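Endonuclease/exonuclease/phosphatase (Leptotrichia buccalis C-1013-b, PDB 3TEB) probably acts as a metal-dependent nuclease (hydrolase) of the endonuclease/exonuclease/phosphatase family, which has the DNase I-like fold. Local coordinates at residues A39-N44 with E93-I98; H80-H85 with A122-S127. All blocks are in the same frame, centred on the assembly; numbering follows the deposited sequence.

Contact 1: residues A39-N44 with E93-I98; sequences AMQEVN and EGVAVI. With MG (magnesium ion), chain C.
Gly94 O accepts from Val43 N at 3.0 Å and from a water that in turn accepts from Glu42 N. Glu42 and Val43 together stand opposite the single residue Gly94, a G1 beta bulge that interrupts an antiparallel ladder in one of the two sheets of this DNase I-like fold. Glu42 supplies the left-handed conformation (phi/psi 51°/51°). Its side chain leaves the strand pair beside that of Glu93, and OE2 binds the magnesium ion, with Asn10 as a further partner; the side chain of Asp256, also a recorded magnesium-binding residue, lies about 5 Å from that of Glu42. Glu93 points the same way and brings OE2 to 4.3 Å from Glu42 OE1, a proximity of like charges that the metal probably eases. Before the bulge, Met40 and Ala96 form a hydrogen-bonded pair, Met40 N to Ala96 O at 2.9 Å and Ala96 N to Met40 O at 2.8 Å. On their face, selenomethionine Met40 bends at chi3 (-67°), setting CE 4.0 Å from Ala96 CB, while helix 61-69 packs on it with Ala62 and Leu65. Beyond the bulge, a water donates to Glu93 OE2 at 3.0 Å and weakly to Asn44 OD1, whose amide partner ND2 donates to Ala13 O.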
loop_
_atom_site.group_PDB
_atom_site.type_symbol
_atom_site.label_atom_id
_atom_site.label_comp_id
_atom_site.label_asym_id
_atom_site.label_seq_id
_atom_site.Cartn_x
_atom_site.Cartn_y
_atom_site.Cartn_z
ATOM N N ALA A 39 -1.870 2.010 -3.851
ATOM C CA ALA A 39 -1.203 0.865 -3.235
ATOM C C ALA A 39 -2.109 0.296 -2.144
ATOM O O ALA A 39 -2.620 1.033 -1.313
ATOM C CB ALA A 39 0.158 1.264 -2.678
HETATM N N MSE A 40 -2.330 -1.013 -2.161
HETATM C CA MSE A 40 -3.251 -1.653 -1.224
HETATM C C MSE A 40 -2.627 -2.852 -0.535
HETATM O O MSE A 40 -1.905 -3.645 -1.174
HETATM C CB MSE A 40 -4.505 -2.090 -1.950
HETATM C CG MSE A 40 -5.408 -0.947 -2.295
HETATM SE SE MSE A 40 -6.958 -1.591 -3.265
HETATM C CE MSE A 40 -6.036 -2.157 -4.889
ATOM N N GLN A 41 -2.902 -2.972 0.763
ATOM C CA GLN A 41 -2.465 -4.112 1.554
ATOM C C GLN A 41 -3.663 -4.830 2.164
ATOM O O GLN A 41 -4.783 -4.295 2.203
ATOM C CB GLN A 41 -1.495 -3.680 2.651
ATOM C CG GLN A 41 -0.323 -2.843 2.170
ATOM C CD GLN A 41 -0.707 -1.394 1.915
ATOM O OE1 GLN A 41 -1.472 -0.798 2.685
ATOM N NE2 GLN A 41 -0.191 -0.818 0.828
ATOM N N GLU A 42 -3.413 -6.036 2.670
ATOM C CA GLU A 42 -4.467 -6.906 3.209
ATOM C C GLU A 42 -5.590 -7.023 2.157
ATOM O O GLU A 42 -6.752 -6.791 2.439
ATOM C CB GLU A 42 -4.977 -6.453 4.615
ATOM C CG GLU A 42 -3.929 -6.476 5.773
ATOM C CD GLU A 42 -4.545 -6.492 7.207
ATOM O OE1 GLU A 42 -5.229 -7.478 7.582
ATOM O OE2 GLU A 42 -4.327 -5.537 7.995
ATOM N N VAL A 43 -5.212 -7.350 0.929
ATOM C CA VAL A 43 -6.171 -7.581 -0.144
ATOM C C VAL A 43 -6.407 -9.077 -0.194
ATOM O O VAL A 43 -5.466 -9.836 -0.411
ATOM C CB VAL A 43 -5.627 -7.096 -1.506
ATOM C CG1 VAL A 43 -6.527 -7.542 -2.627
ATOM C CG2 VAL A 43 -5.499 -5.589 -1.518
ATOM N N ASN A 44 -7.651 -9.502 0.010
ATOM C CA ASN A 44 -7.955 -10.931 0.180
ATOM C C ASN A 44 -8.815 -11.514 -0.923
ATOM O O ASN A 44 -9.598 -10.810 -1.570
ATOM C CB ASN A 44 -8.642 -11.197 1.531
ATOM C CG ASN A 44 -7.828 -10.718 2.730
ATOM O OD1 ASN A 44 -6.648 -11.031 2.859
ATOM N ND2 ASN A 44 -8.466 -9.966 3.621
ATOM N N GLU A 93 -4.019 -13.840 1.493
ATOM C CA GLU A 93 -3.719 -12.446 1.796
ATOM C C GLU A 93 -2.614 -11.960 0.872
ATOM O O GLU A 93 -1.614 -12.650 0.686
ATOM C CB GLU A 93 -3.305 -12.289 3.263
ATOM C CG GLU A 93 -3.363 -10.849 3.752
ATOM C CD GLU A 93 -3.202 -10.702 5.275
ATOM O OE1 GLU A 93 -2.227 -10.012 5.707
ATOM O OE2 GLU A 93 -4.046 -11.260 6.035
ATOM N N GLY A 94 -2.786 -10.785 0.290
ATOM C CA GLY A 94 -1.785 -10.271 -0.617
ATOM C C GLY A 94 -1.770 -8.767 -0.643
ATOM O O GLY A 94 -2.393 -8.120 0.192
ATOM N N VAL A 95 -1.047 -8.203 -1.598
ATOM C CA VAL A 95 -1.004 -6.764 -1.762
ATOM C C VAL A 95 -1.322 -6.490 -3.198
ATOM O O VAL A 95 -1.236 -7.395 -4.025
ATOM C CB VAL A 95 0.381 -6.174 -1.417
ATOM C CG1 VAL A 95 0.613 -6.188 0.087
ATOM C CG2 VAL A 95 1.484 -6.931 -2.121
ATOM N N ALA A 96 -1.708 -5.258 -3.505
ATOM C CA ALA A 96 -1.980 -4.911 -4.889
ATOM C C ALA A 96 -1.573 -3.488 -5.210
ATOM O O ALA A 96 -1.266 -2.698 -4.314
ATOM C CB ALA A 96 -3.422 -5.143 -5.223
ATOM N N VAL A 97 -1.535 -3.180 -6.500
ATOM C CA VAL A 97 -1.344 -1.822 -6.972
ATOM C C VAL A 97 -2.344 -1.618 -8.090
ATOM O O VAL A 97 -2.474 -2.466 -8.968
ATOM C CB VAL A 97 0.069 -1.611 -7.563
ATOM C CG1 VAL A 97 0.199 -0.210 -8.116
ATOM C CG2 VAL A 97 1.155 -1.868 -6.530
ATOM N N ILE A 98 -3.073 -0.516 -8.053
ATOM C CA ILE A 98 -3.899 -0.123 -9.193
ATOM C C ILE A 98 -3.248 1.085 -9.857
ATOM O O ILE A 98 -2.647 1.922 -9.172
ATOM C CB ILE A 98 -5.317 0.296 -8.772
ATOM C CG1 ILE A 98 -6.008 -0.790 -7.930
ATOM C CG2 ILE A 98 -6.143 0.667 -9.989
ATOM C CD1 ILE A 98 -6.434 -2.037 -8.687
HETATM MG MG MG C . -5.139 -5.486 9.586
HETATM O O HOH W 1 -1.148 -7.480 3.019
HETATM O O HOH W 2 -6.633 -12.615 5.321
#

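Contact 2: residues H80-H85 with A122-S127; sequences HWSNSH and ARRIVS
Arg124 and Asn83 illustrate how facing strands of two sheets can be joined by side chains reaching to backbone. Three such polar links cross this side of the DNase I-like sandwich, where the strand axes run antiparallel, 6.7 Å apart at their closest. Arg124 NE donates to Asn83 O at 2.9 Å, nearly along the C=O axis and within the guanidinium plane, while NH2 adds a weak bond to the same oxygen. Bends at chi2 and chi3 of the arginine side chain bring NE there. An alanine in place of Arg124 would probably leave Asn83 O without this donor and Ser82 OG without the methylene beside it. Ser84 OG accepts from the backbone at 3.1 Å from Arg124 N, and His85 ND1 donates to Ala122 O at 2.8 Å, straight and in the ring plane. Arg123 NE lies at the ring's edge, though this arginine bonds to Ile120 O and His143 O. Apolar packing adds to this: Val126 CG2 packs on Ser82 CB, and Val126 CG1 lies 4.2 Å from His80 CB. Strand 91-99 borders 80-85 within its sheet, while strand 105-110 pairs antiparallel with strand 124-132, and its Tyr110 OH is hydrogen-bonded to Ser84 O.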
loop_
_atom_site.group_PDB
_atom_site.type_symbol
_atom_site.label_atom_id
_atom_site.label_comp_id
_atom_site.label_asym_id
_atom_site.label_seq_id
_atom_site.Cartn_x
_atom_site.Cartn_y
_atom_site.Cartn_z
ATOM N N HIS A 80 -2.554 -5.095 -10.456
ATOM C CA HIS A 80 -1.477 -6.061 -10.272
ATOM C C HIS A 80 -1.501 -6.526 -8.838
ATOM O O HIS A 80 -1.436 -5.706 -7.918
ATOM C CB HIS A 80 -0.134 -5.441 -10.630
ATOM C CG HIS A 80 -0.175 -4.645 -11.894
ATOM N ND1 HIS A 80 0.088 -5.199 -13.130
ATOM C CD2 HIS A 80 -0.494 -3.345 -12.120
ATOM C CE1 HIS A 80 -0.039 -4.265 -14.060
ATOM N NE2 HIS A 80 -0.390 -3.131 -13.474
ATOM N N TRP A 81 -1.617 -7.834 -8.650
ATOM C CA TRP A 81 -1.835 -8.385 -7.331
ATOM C C TRP A 81 -0.911 -9.541 -7.104
ATOM O O TRP A 81 -0.496 -10.214 -8.043
ATOM C CB TRP A 81 -3.288 -8.854 -7.189
ATOM C CG TRP A 81 -3.626 -9.537 -5.861
ATOM C CD1 TRP A 81 -3.982 -8.929 -4.683
ATOM C CD2 TRP A 81 -3.639 -10.940 -5.601
ATOM N NE1 TRP A 81 -4.213 -9.876 -3.700
ATOM C CE2 TRP A 81 -4.006 -11.114 -4.236
ATOM C CE3 TRP A 81 -3.377 -12.062 -6.381
ATOM C CZ2 TRP A 81 -4.112 -12.358 -3.643
ATOM C CZ3 TRP A 81 -3.482 -13.300 -5.796
ATOM C CH2 TRP A 81 -3.854 -13.442 -4.432
ATOM N N SER A 82 -0.594 -9.785 -5.844
ATOM C CA SER A 82 0.223 -10.923 -5.511
ATOM C C SER A 82 -0.139 -11.498 -4.166
ATOM O O SER A 82 -0.296 -10.755 -3.202
ATOM C CB SER A 82 1.689 -10.518 -5.512
ATOM O OG SER A 82 2.505 -11.677 -5.468
ATOM N N ASN A 83 -0.247 -12.819 -4.103
ATOM C CA ASN A 83 -0.582 -13.510 -2.856
ATOM C C ASN A 83 0.647 -13.598 -1.954
ATOM O O ASN A 83 1.752 -13.781 -2.463
ATOM C CB ASN A 83 -1.178 -14.889 -3.189
ATOM C CG ASN A 83 -1.011 -15.907 -2.074
ATOM O OD1 ASN A 83 -1.738 -15.904 -1.084
ATOM N ND2 ASN A 83 -0.061 -16.812 -2.256
ATOM N N SER A 84 0.462 -13.445 -0.638
ATOM C CA SER A 84 1.570 -13.565 0.332
ATOM C C SER A 84 1.551 -14.880 1.070
ATOM O O SER A 84 2.538 -15.620 1.047
ATOM C CB SER A 84 1.550 -12.460 1.386
ATOM O OG SER A 84 1.906 -11.208 0.837
ATOM N N HIS A 85 0.435 -15.147 1.747
ATOM C CA HIS A 85 0.285 -16.309 2.612
ATOM C C HIS A 85 -1.204 -16.602 2.844
ATOM O O HIS A 85 -2.065 -15.774 2.527
ATOM C CB HIS A 85 0.980 -16.051 3.949
ATOM C CG HIS A 85 0.516 -14.805 4.644
ATOM N ND1 HIS A 85 1.312 -13.691 4.791
ATOM C CD2 HIS A 85 -0.666 -14.495 5.228
ATOM C CE1 HIS A 85 0.641 -12.750 5.436
ATOM N NE2 HIS A 85 -0.563 -13.214 5.713
ATOM N N ALA A 122 5.440 -14.522 6.142
ATOM C CA ALA A 122 5.874 -14.462 4.747
ATOM C C ALA A 122 5.174 -13.316 4.036
ATOM O O ALA A 122 3.955 -13.278 3.981
ATOM C CB ALA A 122 5.576 -15.765 4.049
ATOM N N ARG A 123 5.932 -12.374 3.493
ATOM C CA ARG A 123 5.315 -11.213 2.849
ATOM C C ARG A 123 5.855 -10.972 1.463
ATOM O O ARG A 123 7.042 -10.753 1.284
ATOM C CB ARG A 123 5.526 -9.957 3.688
ATOM C CG ARG A 123 5.076 -10.077 5.122
ATOM C CD ARG A 123 3.579 -10.170 5.192
ATOM N NE ARG A 123 3.135 -10.557 6.525
ATOM C CZ ARG A 123 2.649 -9.709 7.425
ATOM N NH1 ARG A 123 2.531 -8.418 7.135
ATOM N NH2 ARG A 123 2.274 -10.154 8.614
ATOM N N ARG A 124 4.974 -11.010 0.481
ATOM C CA ARG A 124 5.332 -10.759 -0.905
ATOM C C ARG A 124 5.079 -9.262 -1.206
ATOM O O ARG A 124 4.136 -8.667 -0.684
ATOM C CB ARG A 124 4.499 -11.677 -1.804
ATOM C CG ARG A 124 4.913 -11.801 -3.245
ATOM C CD ARG A 124 5.436 -13.179 -3.630
ATOM N NE ARG A 124 4.400 -14.195 -3.623
ATOM C CZ ARG A 124 4.503 -15.401 -4.187
ATOM N NH1 ARG A 124 5.597 -15.751 -4.827
ATOM N NH2 ARG A 124 3.497 -16.271 -4.101
ATOM N N ILE A 125 5.941 -8.658 -2.023
ATOM C CA ILE A 125 5.806 -7.256 -2.420
ATOM C C ILE A 125 5.390 -7.163 -3.885
ATOM O O ILE A 125 5.728 -8.022 -4.693
ATOM C CB ILE A 125 7.148 -6.536 -2.236
ATOM C CG1 ILE A 125 7.673 -6.714 -0.800
ATOM C CG2 ILE A 125 7.044 -5.086 -2.604
ATOM C CD1 ILE A 125 6.911 -5.919 0.299
ATOM N N VAL A 126 4.639 -6.135 -4.235
ATOM C CA VAL A 126 4.330 -5.905 -5.635
ATOM C C VAL A 126 4.984 -4.611 -6.077
ATOM O O VAL A 126 4.773 -3.560 -5.454
ATOM C CB VAL A 126 2.823 -5.838 -5.894
ATOM C CG1 VAL A 126 2.539 -5.462 -7.332
ATOM C CG2 VAL A 126 2.229 -7.168 -5.626
ATOM N N SER A 127 5.786 -4.686 -7.139
ATOM C CA SER A 127 6.367 -3.486 -7.718
ATOM C C SER A 127 5.884 -3.250 -9.132
ATOM O O SER A 127 5.523 -4.181 -9.850
ATOM C CB SER A 127 7.885 -3.510 -7.667
ATOM O OG SER A 127 8.405 -4.335 -8.682
#

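Both contacts bring together antiparallel segments, yet by different means. Contact 1 lies within a single sheet, so backbone bonds of the ladder dominate; it is nearer the centre of the chain and every touching residue is buried. Contact 2 joins an edge strand of that sheet to a strand of the other one; its links pass through side chains, and some of its residues are partly exposed. Strand 91-99 connects them, since 93-98 pairs with 39-44 on one flank and 80-85 on the other, with Val97 N bonded to His80 O. Bulges interrupt both flanks near Glu93, on the magnesium side. There contact 1 supplies a metal ligand directly, whereas the side chain of Arg123 in contact 2 is about 9 Å from the ion.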